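Local coordinates for CofB (Escherichia coli, PDB 5AX6), which is the minor pilin of the type IVb pilus CFA/III of enterotoxigenic Escherichia coli, forms a homotrimer and probably takes part in pilus assembly, at the interface of chains A and B. Coordinates in Å, arbitrary orientation; residue numbers count along the deposited sequence, not the author numbering. Chains: chain A/B, CofB.

The interface of chains A and B. Residues chain A 234-237; chain B 233-235.
The phenyl rings of A:Phe234 and B:Phe234 meet edge to face, their planes 60° apart and their centroids 5.5 Å from each other. The A:Phe234 ring presents its CD2 edge over the centre of one face of the B:Phe234 ring, while CB of the same A residue lies 3.7 Å from CD1 of B:Phe234. CG of the extended B:Lys233 side chain, anti to its backbone N (chi1 -177°), lies over the centre of the opposite face, so the B ring is sandwiched between its own neighbour and the partner's phenylalanine. The carbonyl oxygen A:Leu235 O lies at the edge of this ring, in its plane, 3.6 Å from CD1 of B:Phe234, and also accepts a hydrogen bond of 2.9 Å from B:Leu235 N. A second backbone bond, 2.8 Å from A:Ala237 N to B:Lys233 O, completes a short antiparallel bridge between A:Arg236 and B:Phe234, formed by two loop segments. On the other side of this bridge the side chains of A:Leu235 and B:Leu235 cross obliquely, CB of A:Leu235 lying 3.8 Å from CD1 of B:Leu235, and the second methyl, B:Leu235 CD2, reaches CA of A:Ala237. A:Arg236 bends at chi3 (58°), which carries its guanidinium toward the end of the lysine side chain, where NH1 lies 3.4 Å from CE of B:Lys233. A:Arg236 NH1 and B:Lys233 NZ stand 4.3 Å apart without contact, and these like charges probably repel somewhat. The same loop plays different parts in the two subunits, helping to hold together neighbouring chains of the CofB homotrimer.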
loop_
_atom_site.group_PDB
_atom_site.type_symbol
_atom_site.label_atom_id
_atom_site.label_comp_id
_atom_site.label_asym_id
_atom_site.label_seq_id
_atom_site.Cartn_x
_atom_site.Cartn_y
_atom_site.Cartn_z
ATOM N N PHE A 234 -9.956 12.222 17.529
ATOM C CA PHE A 234 -9.312 12.539 16.268
ATOM C C PHE A 234 -7.962 11.863 16.093
ATOM O O PHE A 234 -7.245 11.639 17.065
ATOM C CB PHE A 234 -9.118 14.049 16.143
ATOM C CG PHE A 234 -10.388 14.831 16.269
ATOM C CD1 PHE A 234 -11.403 14.682 15.339
ATOM C CD2 PHE A 234 -10.562 15.725 17.317
ATOM C CE1 PHE A 234 -12.580 15.420 15.451
ATOM C CE2 PHE A 234 -11.733 16.450 17.441
ATOM C CZ PHE A 234 -12.739 16.307 16.505
ATOM N N LEU A 235 -7.592 11.581 14.847
ATOM C CA LEU A 235 -6.253 11.058 14.582
ATOM C C LEU A 235 -5.217 12.128 14.900
ATOM O O LEU A 235 -5.456 13.321 14.696
ATOM C CB LEU A 235 -6.109 10.603 13.122
ATOM C CG LEU A 235 -7.103 9.539 12.634
ATOM C CD1 LEU A 235 -6.664 9.060 11.243
ATOM C CD2 LEU A 235 -7.199 8.347 13.616
ATOM N N ARG A 236 -4.067 11.692 15.401
ATOM C CA ARG A 236 -3.049 12.596 15.918
ATOM C C ARG A 236 -1.804 12.667 15.053
ATOM O O ARG A 236 -1.376 11.662 14.500
ATOM C CB ARG A 236 -2.619 12.162 17.332
ATOM C CG ARG A 236 -3.709 12.234 18.408
ATOM C CD ARG A 236 -3.159 11.686 19.742
ATOM N NE ARG A 236 -1.972 12.430 20.167
ATOM C CZ ARG A 236 -1.975 13.401 21.076
ATOM N NH1 ARG A 236 -3.107 13.751 21.683
ATOM N NH2 ARG A 236 -0.840 14.030 21.367
ATOM N N ALA A 237 -1.184 13.846 14.998
ATOM C CA ALA A 237 0.086 13.991 14.299
ATOM C C ALA A 237 1.137 13.008 14.835
ATOM O O ALA A 237 1.990 12.516 14.081
ATOM C CB ALA A 237 0.584 15.430 14.407
ATOM N N LYS B 233 -1.808 19.507 16.073
ATOM C CA LYS B 233 -1.864 18.317 16.922
ATOM C C LYS B 233 -2.580 17.129 16.261
ATOM O O LYS B 233 -2.226 15.974 16.495
ATOM C CB LYS B 233 -2.562 18.682 18.229
ATOM C CG LYS B 233 -2.641 17.586 19.273
ATOM C CD LYS B 233 -3.285 18.165 20.532
ATOM C CE LYS B 233 -3.588 17.113 21.575
ATOM N NZ LYS B 233 -4.336 17.756 22.699
ATOM N N PHE B 234 -3.606 17.425 15.463
ATOM C CA PHE B 234 -4.419 16.401 14.835
ATOM C C PHE B 234 -4.267 16.352 13.325
ATOM O O PHE B 234 -4.039 17.376 12.686
ATOM C CB PHE B 234 -5.893 16.623 15.168
ATOM C CG PHE B 234 -6.179 16.661 16.637
ATOM C CD1 PHE B 234 -5.962 15.545 17.427
ATOM C CD2 PHE B 234 -6.676 17.816 17.226
ATOM C CE1 PHE B 234 -6.241 15.579 18.792
ATOM C CE2 PHE B 234 -6.941 17.860 18.583
ATOM C CZ PHE B 234 -6.734 16.740 19.366
ATOM N N LEU B 235 -4.442 15.168 12.744
ATOM C CA LEU B 235 -4.450 15.061 11.286
ATOM C C LEU B 235 -5.672 15.780 10.730
ATOM O O LEU B 235 -6.741 15.780 11.347
ATOM C CB LEU B 235 -4.450 13.594 10.832
ATOM C CG LEU B 235 -3.290 12.721 11.332
ATOM C CD1 LEU B 235 -3.344 11.371 10.603
ATOM C CD2 LEU B 235 -1.919 13.405 11.114
#